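Long-range contact in glucosamine-6-phosphate deaminase (Thermotoga maritima, PDB 1J5X), which is a SIS-domain protein that folds into two alpha/beta halves, each built on a parallel sheet: residues A[185-199]-A[299-313]. Residues are numbered along the deposited sequence; the frame is centred on the assembly and turned at random.
Sequences RFSELVGYSPEFFDI and IPVSNDWKSAFLRTV
The F186 ring carries the aliphatic chain of K306 over one face, a CH-pi contact with CD 3.8 Å from the ring centroid, while CE1 of F309 comes up to its edge. V301 lies over one face of the F196 ring, its CB 3.5 Å from F196 CE1 and its CG2 above the ring; the carbonyl oxygens of P300 and L310 lie near the ring plane at the edge, L310 O 3.2 Å from F196 CE2. CE1 of F196 also meets I299 CG2 at 3.4 Å. P300 O lies in the plane of the Y192 ring as well, at its edge, and F196 N sits over one face of that ring. In this SIS-domain alpha/beta protein, with its two parallel beta-sheets, helix 184-205 thus packs on the connection from strand 289-293, the last strand of the second sheet, to helix 313-326. L189 packs between K306 and F309, its CD1 against K306 CB and its CB 3.5 Å from F309 CZ, and one turn further on CB of S193 meets CD2 of L310. The chi1 of F309, 76°, turns its ring back over L310 CG and lets CZ meet V190 CG2 as well as L189. Helices 15-25 and 27-35 also touch helix 184-205, through V190, S193 and F197 among others, and F186 also packs against helix 162-179.

The connection is braced from within. S302 OG accepts from D304 N in an ST turn, D304 OD1 from K306 N in an Asx turn, and the R311 guanidinium donates to S302 O and S307 OG while V301 CG1 lies over one of its faces. R185 NH1 is in a salt bridge with E188 OE2, and R185 NH2 lies 3.4 Å from S302 OG. In Y192 a chi1 of -179°, which sets CG opposite the backbone N, brings OH to P300 O, to which it donates at 2.7 Å from 49° out of the carbonyl plane.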
ATOM      1  N   ARG A 185       6.191  11.736 -15.108  1.00 20.11           N
ATOM      2  CA  ARG A 185       5.163  12.074 -14.166  1.00 20.77           C
ATOM      3  C   ARG A 185       5.462  11.704 -12.694  1.00 21.73           C
ATOM      4  O   ARG A 185       4.857  12.266 -11.793  1.00 22.02           O
ATOM      5  CB  ARG A 185       3.819  11.468 -14.552  1.00 23.34           C
ATOM      6  CG  ARG A 185       3.113  12.359 -15.610  1.00 30.22           C
ATOM      7  CD  ARG A 185       2.051  13.266 -14.905  1.00 34.09           C
ATOM      8  NE  ARG A 185       0.748  12.710 -15.135  1.00 37.30           N
ATOM      9  CZ  ARG A 185      -0.395  13.008 -14.535  1.00 31.59           C
ATOM     10  NH1 ARG A 185      -0.530  13.904 -13.562  1.00 28.39           N
ATOM     11  NH2 ARG A 185      -1.452  12.392 -14.993  1.00 32.19           N
ATOM     12  N   PHE A 186       6.394  10.807 -12.479  1.00 19.54           N
ATOM     13  CA  PHE A 186       6.706  10.443 -11.064  1.00 19.97           C
ATOM     14  C   PHE A 186       7.387  11.667 -10.390  1.00 21.10           C
ATOM     15  O   PHE A 186       7.153  11.923  -9.225  1.00 20.88           O
ATOM     16  CB  PHE A 186       7.623   9.215 -11.035  1.00 18.18           C
ATOM     17  CG  PHE A 186       6.916   7.922 -11.330  1.00 20.21           C
ATOM     18  CD1 PHE A 186       6.005   7.343 -10.410  1.00 19.84           C
ATOM     19  CD2 PHE A 186       7.181   7.231 -12.530  1.00 19.65           C
ATOM     20  CE1 PHE A 186       5.377   6.102 -10.669  1.00 20.61           C
ATOM     21  CE2 PHE A 186       6.572   6.013 -12.799  1.00 19.57           C
ATOM     22  CZ  PHE A 186       5.668   5.423 -11.892  1.00 21.72           C
ATOM     23  N   SER A 187       8.203  12.436 -11.135  1.00 22.04           N
ATOM     24  CA  SER A 187       8.823  13.659 -10.532  1.00 22.12           C
ATOM     25  C   SER A 187       7.740  14.624 -10.140  1.00 22.96           C
ATOM     26  O   SER A 187       7.793  15.259  -9.098  1.00 22.32           O
ATOM     27  CB  SER A 187       9.740  14.415 -11.522  1.00 25.93           C
ATOM     28  OG  SER A 187      10.752  13.548 -11.928  1.00 28.25           O
ATOM     29  N   GLU A 188       6.745  14.754 -11.016  1.00 21.01           N
ATOM     30  CA  GLU A 188       5.664  15.663 -10.714  1.00 21.08           C
ATOM     31  C   GLU A 188       4.900  15.185  -9.477  1.00 22.26           C
ATOM     32  O   GLU A 188       4.592  15.994  -8.597  1.00 20.75           O
ATOM     33  CB  GLU A 188       4.725  15.745 -11.926  1.00 24.46           C
ATOM     34  CG  GLU A 188       3.396  16.500 -11.643  1.00 29.72           C
ATOM     35  CD  GLU A 188       2.268  16.044 -12.605  1.00 37.25           C
ATOM     36  OE1 GLU A 188       2.505  15.945 -13.851  1.00 38.81           O
ATOM     37  OE2 GLU A 188       1.156  15.766 -12.110  1.00 36.12           O
ATOM     38  N   LEU A 189       4.576  13.895  -9.397  1.00 19.09           N
ATOM     39  CA  LEU A 189       3.807  13.440  -8.222  1.00 18.57           C
ATOM     40  C   LEU A 189       4.628  13.552  -6.941  1.00 17.56           C
ATOM     41  O   LEU A 189       4.104  13.933  -5.910  1.00 20.10           O
ATOM     42  CB  LEU A 189       3.326  12.005  -8.423  1.00 17.13           C
ATOM     43  CG  LEU A 189       2.342  11.918  -9.605  1.00 19.46           C
ATOM     44  CD1 LEU A 189       2.128  10.483 -10.045  1.00 18.42           C
ATOM     45  CD2 LEU A 189       1.048  12.460  -9.102  1.00 22.20           C
ATOM     46  N   VAL A 190       5.898  13.186  -7.028  1.00 17.06           N
ATOM     47  CA  VAL A 190       6.757  13.362  -5.844  1.00 18.67           C
ATOM     48  C   VAL A 190       6.782  14.834  -5.396  1.00 21.37           C
ATOM     49  O   VAL A 190       6.706  15.158  -4.190  1.00 21.12           O
ATOM     50  CB  VAL A 190       8.161  12.870  -6.196  1.00 15.37           C
ATOM     51  CG1 VAL A 190       9.186  13.363  -5.116  1.00 20.31           C
ATOM     52  CG2 VAL A 190       8.159  11.325  -6.299  1.00 22.33           C
ATOM     53  N   GLY A 191       6.861  15.746  -6.367  1.00 21.09           N
ATOM     54  CA  GLY A 191       6.915  17.174  -6.046  1.00 20.90           C
ATOM     55  C   GLY A 191       5.673  17.688  -5.399  1.00 19.98           C
ATOM     56  O   GLY A 191       5.705  18.690  -4.653  1.00 20.84           O
ATOM     57  N   TYR A 192       4.554  16.995  -5.699  1.00 19.76           N
ATOM     58  CA  TYR A 192       3.236  17.322  -5.187  1.00 20.84           C
ATOM     59  C   TYR A 192       2.947  16.786  -3.765  1.00 21.62           C
ATOM     60  O   TYR A 192       1.962  17.189  -3.122  1.00 22.21           O
ATOM     61  CB  TYR A 192       2.115  16.753  -6.149  1.00 22.10           C
ATOM     62  CG  TYR A 192       0.693  17.092  -5.685  1.00 23.56           C
ATOM     63  CD1 TYR A 192       0.315  18.420  -5.449  1.00 23.28           C
ATOM     64  CD2 TYR A 192      -0.278  16.088  -5.496  1.00 21.26           C
ATOM     65  CE1 TYR A 192      -0.977  18.759  -5.032  1.00 26.86           C
ATOM     66  CE2 TYR A 192      -1.578  16.421  -5.098  1.00 22.71           C
ATOM     67  CZ  TYR A 192      -1.932  17.747  -4.861  1.00 24.53           C
ATOM     68  OH  TYR A 192      -3.232  18.064  -4.449  1.00 26.41           O
ATOM     69  N   SER A 193       3.792  15.886  -3.284  1.00 23.13           N
ATOM     70  CA  SER A 193       3.512  15.226  -1.990  1.00 23.89           C
ATOM     71  C   SER A 193       3.348  16.157  -0.770  1.00 22.57           C
ATOM     72  O   SER A 193       2.431  15.951   0.047  1.00 21.56           O
ATOM     73  CB  SER A 193       4.535  14.084  -1.739  1.00 26.33           C
ATOM     74  OG  SER A 193       5.812  14.581  -1.382  1.00 35.73           O
ATOM     75  N   PRO A 194       4.154  17.242  -0.668  1.00 24.38           N
ATOM     76  CA  PRO A 194       3.949  18.098   0.517  1.00 22.42           C
ATOM     77  C   PRO A 194       2.564  18.734   0.549  1.00 23.98           C
ATOM     78  O   PRO A 194       1.846  18.704   1.560  1.00 23.87           O
ATOM     79  CB  PRO A 194       5.079  19.143   0.392  1.00 24.36           C
ATOM     80  CG  PRO A 194       6.214  18.359  -0.335  1.00 20.66           C
ATOM     81  CD  PRO A 194       5.475  17.476  -1.328  1.00 21.26           C
ATOM     82  N   GLU A 195       2.154  19.329  -0.580  1.00 23.74           N
ATOM     83  CA  GLU A 195       0.838  19.944  -0.635  1.00 26.08           C
ATOM     84  C   GLU A 195      -0.244  18.864  -0.449  1.00 24.71           C
ATOM     85  O   GLU A 195      -1.246  19.068   0.236  1.00 25.31           O
ATOM     86  CB  GLU A 195       0.643  20.661  -1.993  1.00 27.12           C
ATOM     87  CG  GLU A 195      -0.789  21.153  -2.259  1.00 31.42           C
ATOM     88  CD  GLU A 195      -0.904  22.058  -3.500  1.00 34.58           C
ATOM     89  OE1 GLU A 195       0.043  22.100  -4.320  1.00 35.75           O
ATOM     90  OE2 GLU A 195      -1.958  22.703  -3.653  1.00 37.65           O
ATOM     91  N   PHE A 196      -0.029  17.706  -1.063  1.00 23.89           N
ATOM     92  CA  PHE A 196      -1.016  16.610  -0.952  1.00 23.46           C
ATOM     93  C   PHE A 196      -1.218  16.255   0.518  1.00 21.22           C
ATOM     94  O   PHE A 196      -2.354  16.080   0.995  1.00 25.21           O
ATOM     95  CB  PHE A 196      -0.507  15.345  -1.697  1.00 20.58           C
ATOM     96  CG  PHE A 196      -1.454  14.170  -1.617  1.00 22.27           C
ATOM     97  CD1 PHE A 196      -2.757  14.260  -2.124  1.00 21.36           C
ATOM     98  CD2 PHE A 196      -1.035  12.927  -1.071  1.00 21.41           C
ATOM     99  CE1 PHE A 196      -3.603  13.154  -2.092  1.00 21.90           C
ATOM    100  CE2 PHE A 196      -1.908  11.832  -1.047  1.00 18.20           C
ATOM    101  CZ  PHE A 196      -3.153  11.944  -1.546  1.00 20.50           C
ATOM    102  N   PHE A 197      -0.101  16.165   1.217  1.00 23.53           N
ATOM    103  CA  PHE A 197      -0.091  15.823   2.637  1.00 23.23           C
ATOM    104  C   PHE A 197      -0.830  16.884   3.458  1.00 24.15           C
ATOM    105  O   PHE A 197      -1.739  16.576   4.246  1.00 22.02           O
ATOM    106  CB  PHE A 197       1.350  15.669   3.106  1.00 25.12           C
ATOM    107  CG  PHE A 197       1.476  15.408   4.602  1.00 27.53           C
ATOM    108  CD1 PHE A 197       1.437  16.468   5.523  1.00 31.12           C
ATOM    109  CD2 PHE A 197       1.577  14.101   5.088  1.00 30.21           C
ATOM    110  CE1 PHE A 197       1.489  16.221   6.924  1.00 32.43           C
ATOM    111  CE2 PHE A 197       1.631  13.843   6.468  1.00 29.98           C
ATOM    112  CZ  PHE A 197       1.587  14.893   7.388  1.00 31.10           C
ATOM    113  N   ASP A 198      -0.486  18.159   3.234  1.00 25.60           N
ATOM    114  CA  ASP A 198      -1.121  19.235   3.980  1.00 25.59           C
ATOM    115  C   ASP A 198      -2.615  19.321   3.707  1.00 24.21           C
ATOM    116  O   ASP A 198      -3.383  19.555   4.621  1.00 26.64           O
ATOM    117  CB  ASP A 198      -0.412  20.598   3.698  1.00 25.16           C
ATOM    118  CG  ASP A 198       1.067  20.603   4.122  1.00 31.98           C
ATOM    119  OD1 ASP A 198       1.484  19.801   4.998  1.00 32.12           O
ATOM    120  OD2 ASP A 198       1.843  21.427   3.588  1.00 35.87           O
ATOM    121  N   ILE A 199      -3.050  19.139   2.457  1.00 24.49           N
ATOM    122  CA  ILE A 199      -4.469  19.170   2.164  1.00 23.86           C
ATOM    123  C   ILE A 199      -5.137  17.992   2.904  1.00 23.30           C
ATOM    124  O   ILE A 199      -6.249  18.121   3.470  1.00 24.34           O
ATOM    125  CB  ILE A 199      -4.765  19.029   0.604  1.00 21.59           C
ATOM    126  CG1 ILE A 199      -4.297  20.317  -0.131  1.00 25.43           C
ATOM    127  CG2 ILE A 199      -6.259  18.738   0.375  1.00 23.90           C
ATOM    128  CD1 ILE A 199      -4.298  20.247  -1.692  1.00 23.00           C
ATOM    129  N   ILE A 299      -9.791  15.495  -1.742  1.00 25.17           N
ATOM    130  CA  ILE A 299      -8.341  15.613  -1.631  1.00 24.24           C
ATOM    131  C   ILE A 299      -7.818  15.339  -3.054  1.00 25.53           C
ATOM    132  O   ILE A 299      -7.652  14.186  -3.498  1.00 24.48           O
ATOM    133  CB  ILE A 299      -7.749  14.553  -0.661  1.00 24.89           C
ATOM    134  CG1 ILE A 299      -8.309  14.725   0.766  1.00 24.42           C
ATOM    135  CG2 ILE A 299      -6.249  14.706  -0.578  1.00 22.30           C
ATOM    136  CD1 ILE A 299      -7.750  13.553   1.738  1.00 25.70           C
ATOM    137  N   PRO A 300      -7.505  16.406  -3.805  1.00 25.44           N
ATOM    138  CA  PRO A 300      -7.025  16.262  -5.167  1.00 24.48           C
ATOM    139  C   PRO A 300      -5.677  15.621  -5.290  1.00 24.03           C
ATOM    140  O   PRO A 300      -4.781  15.909  -4.507  1.00 22.90           O
ATOM    141  CB  PRO A 300      -6.966  17.716  -5.691  1.00 25.36           C
ATOM    142  CG  PRO A 300      -7.744  18.503  -4.654  1.00 31.10           C
ATOM    143  CD  PRO A 300      -7.395  17.798  -3.369  1.00 28.23           C
ATOM    144  N   VAL A 301      -5.572  14.750  -6.294  1.00 20.70           N
ATOM    145  CA  VAL A 301      -4.325  14.104  -6.677  1.00 19.48           C
ATOM    146  C   VAL A 301      -4.656  13.410  -7.993  1.00 20.77           C
ATOM    147  O   VAL A 301      -5.834  13.059  -8.201  1.00 20.21           O
ATOM    148  CB  VAL A 301      -3.836  13.100  -5.633  1.00 19.43           C
ATOM    149  CG1 VAL A 301      -4.886  11.937  -5.470  1.00 19.49           C
ATOM    150  CG2 VAL A 301      -2.463  12.572  -6.074  1.00 19.92           C
ATOM    151  N   SER A 302      -3.661  13.215  -8.870  1.00 18.42           N
ATOM    152  CA  SER A 302      -3.917  12.576 -10.175  1.00 20.98           C
ATOM    153  C   SER A 302      -4.730  11.288 -10.050  1.00 20.46           C
ATOM    154  O   SER A 302      -4.471  10.483  -9.159  1.00 21.16           O
ATOM    155  CB  SER A 302      -2.597  12.239 -10.857  1.00 19.95           C
ATOM    156  OG  SER A 302      -2.754  11.370 -11.969  1.00 21.53           O
ATOM    157  N   ASN A 303      -5.640  11.059 -10.989  1.00 16.34           N
ATOM    158  CA  ASN A 303      -6.440   9.828 -10.966  1.00 18.59           C
ATOM    159  C   ASN A 303      -5.802   8.741 -11.816  1.00 18.87           C
ATOM    160  O   ASN A 303      -6.390   7.666 -12.056  1.00 19.99           O
ATOM    161  CB  ASN A 303      -7.877  10.094 -11.418  1.00 20.51           C
ATOM    162  CG  ASN A 303      -8.599  11.030 -10.470  1.00 25.47           C
ATOM    163  OD1 ASN A 303      -8.358  10.991  -9.256  1.00 20.52           O
ATOM    164  ND2 ASN A 303      -9.488  11.867 -11.002  1.00 25.62           N
ATOM    165  N   ASP A 304      -4.570   8.987 -12.222  1.00 18.46           N
ATOM    166  CA  ASP A 304      -3.848   7.993 -13.011  1.00 20.80           C
ATOM    167  C   ASP A 304      -3.215   7.013 -12.012  1.00 18.67           C
ATOM    168  O   ASP A 304      -2.905   7.416 -10.871  1.00 18.32           O
ATOM    169  CB  ASP A 304      -2.729   8.633 -13.791  1.00 27.09           C
ATOM    170  CG  ASP A 304      -1.937   7.628 -14.531  1.00 30.08           C
ATOM    171  OD1 ASP A 304      -0.759   7.481 -14.170  1.00 29.05           O
ATOM    172  OD2 ASP A 304      -2.516   6.943 -15.436  1.00 33.93           O
ATOM    173  N   TRP A 305      -2.979   5.804 -12.483  1.00 16.57           N
ATOM    174  CA  TRP A 305      -2.448   4.712 -11.626  1.00 16.35           C
ATOM    175  C   TRP A 305      -1.136   5.035 -10.935  1.00 19.73           C
ATOM    176  O   TRP A 305      -0.880   4.499  -9.854  1.00 19.07           O
ATOM    177  CB  TRP A 305      -2.253   3.422 -12.431  1.00 17.23           C
ATOM    178  CG  TRP A 305      -3.563   2.982 -13.102  1.00 17.58           C
ATOM    179  CD1 TRP A 305      -3.796   2.862 -14.457  1.00 19.87           C
ATOM    180  CD2 TRP A 305      -4.767   2.571 -12.446  1.00 17.18           C
ATOM    181  NE1 TRP A 305      -5.078   2.387 -14.683  1.00 18.27           N
ATOM    182  CE2 TRP A 305      -5.698   2.199 -13.466  1.00 19.29           C
ATOM    183  CE3 TRP A 305      -5.168   2.482 -11.100  1.00 18.31           C
ATOM    184  CZ2 TRP A 305      -7.001   1.732 -13.170  1.00 19.58           C
ATOM    185  CZ3 TRP A 305      -6.471   2.026 -10.818  1.00 19.04           C
ATOM    186  CH2 TRP A 305      -7.371   1.648 -11.864  1.00 20.71           C
ATOM    187  N   LYS A 306      -0.311   5.876 -11.563  1.00 19.73           N
ATOM    188  CA  LYS A 306       0.980   6.241 -10.970  1.00 20.34           C
ATOM    189  C   LYS A 306       0.830   6.902  -9.587  1.00 17.68           C
ATOM    190  O   LYS A 306       1.775   6.899  -8.804  1.00 20.45           O
ATOM    191  CB  LYS A 306       1.752   7.221 -11.895  1.00 20.56           C
ATOM    192  CG  LYS A 306       2.437   6.543 -13.117  1.00 19.41           C
ATOM    193  CD  LYS A 306       3.318   7.612 -13.858  1.00 19.20           C
ATOM    194  CE  LYS A 306       3.710   7.113 -15.285  1.00 24.45           C
ATOM    195  NZ  LYS A 306       2.559   6.713 -16.121  1.00 27.20           N
ATOM    196  N   SER A 307      -0.321   7.504  -9.292  1.00 18.42           N
ATOM    197  CA  SER A 307      -0.477   8.162  -7.987  1.00 16.21           C
ATOM    198  C   SER A 307      -0.608   7.117  -6.831  1.00 15.33           C
ATOM    199  O   SER A 307      -0.731   7.513  -5.675  1.00 16.72           O
ATOM    200  CB  SER A 307      -1.758   9.044  -7.976  1.00 17.72           C
ATOM    201  OG  SER A 307      -2.896   8.225  -8.228  1.00 17.89           O
ATOM    202  N   ALA A 308      -0.630   5.835  -7.156  1.00 15.35           N
ATOM    203  CA  ALA A 308      -0.804   4.800  -6.131  1.00 17.63           C
ATOM    204  C   ALA A 308       0.173   4.945  -4.978  1.00 16.55           C
ATOM    205  O   ALA A 308      -0.242   4.724  -3.829  1.00 19.84           O
ATOM    206  CB  ALA A 308      -0.701   3.380  -6.736  1.00 16.96           C
ATOM    207  N   PHE A 309       1.417   5.364  -5.261  1.00 15.86           N
ATOM    208  CA  PHE A 309       2.405   5.465  -4.190  1.00 17.55           C
ATOM    209  C   PHE A 309       2.139   6.585  -3.152  1.00 19.56           C
ATOM    210  O   PHE A 309       2.775   6.634  -2.076  1.00 19.11           O
ATOM    211  CB  PHE A 309       3.801   5.554  -4.769  1.00 18.01           C
ATOM    212  CG  PHE A 309       4.136   6.908  -5.343  1.00 19.30           C
ATOM    213  CD1 PHE A 309       3.817   7.200  -6.679  1.00 21.01           C
ATOM    214  CD2 PHE A 309       4.737   7.909  -4.542  1.00 18.73           C
ATOM    215  CE1 PHE A 309       4.098   8.475  -7.193  1.00 20.57           C
ATOM    216  CE2 PHE A 309       5.019   9.164  -5.039  1.00 20.81           C
ATOM    217  CZ  PHE A 309       4.700   9.468  -6.379  1.00 20.50           C
ATOM    218  N   LEU A 310       1.224   7.499  -3.458  1.00 16.12           N
ATOM    219  CA  LEU A 310       0.857   8.525  -2.502  1.00 15.65           C
ATOM    220  C   LEU A 310      -0.509   8.229  -1.861  1.00 18.55           C
ATOM    221  O   LEU A 310      -0.873   8.840  -0.859  1.00 18.90           O
ATOM    222  CB  LEU A 310       0.681   9.857  -3.202  1.00 18.19           C
ATOM    223  CG  LEU A 310       1.878  10.560  -3.848  1.00 22.81           C
ATOM    224  CD1 LEU A 310       1.375  11.817  -4.617  1.00 22.07           C
ATOM    225  CD2 LEU A 310       2.847  11.001  -2.719  1.00 23.12           C
ATOM    226  N   ARG A 311      -1.308   7.344  -2.467  1.00 16.44           N
ATOM    227  CA  ARG A 311      -2.677   7.242  -2.001  1.00 15.44           C
ATOM    228  C   ARG A 311      -3.029   6.578  -0.685  1.00 13.58           C
ATOM    229  O   ARG A 311      -4.210   6.547  -0.339  1.00 17.66           O
ATOM    230  CB  ARG A 311      -3.605   6.724  -3.113  1.00 15.36           C
ATOM    231  CG  ARG A 311      -3.888   7.840  -4.231  1.00 18.06           C
ATOM    232  CD  ARG A 311      -4.479   7.174  -5.477  1.00 17.88           C
ATOM    233  NE  ARG A 311      -4.989   8.145  -6.476  1.00 17.01           N
ATOM    234  CZ  ARG A 311      -6.260   8.530  -6.543  1.00 18.97           C
ATOM    235  NH1 ARG A 311      -7.166   8.043  -5.674  1.00 16.14           N
ATOM    236  NH2 ARG A 311      -6.643   9.401  -7.519  1.00 14.18           N
ATOM    237  N   THR A 312      -2.047   6.019  -0.006  1.00 17.47           N
ATOM    238  CA  THR A 312      -2.353   5.494   1.355  1.00 18.57           C
ATOM    239  C   THR A 312      -2.106   6.611   2.400  1.00 17.55           C
ATOM    240  O   THR A 312      -2.455   6.476   3.567  1.00 19.55           O
ATOM    241  CB  THR A 312      -1.534   4.228   1.761  1.00 16.78           C
ATOM    242  OG1 THR A 312      -0.143   4.502   1.845  1.00 16.12           O
ATOM    243  CG2 THR A 312      -1.783   3.099   0.736  1.00 16.29           C
ATOM    244  N   VAL A 313      -1.542   7.722   1.985  1.00 19.88           N
ATOM    245  CA  VAL A 313      -1.276   8.813   2.940  1.00 19.64           C
ATOM    246  C   VAL A 313      -2.558   9.297   3.653  1.00 21.55           C
ATOM    247  O   VAL A 313      -2.570   9.459   4.883  1.00 21.46           O
ATOM    248  CB  VAL A 313      -0.573   9.993   2.218  1.00 19.31           C
ATOM    249  CG1 VAL A 313      -0.502  11.234   3.132  1.00 21.43           C
ATOM    250  CG2 VAL A 313       0.822   9.594   1.838  1.00 17.80           C
TER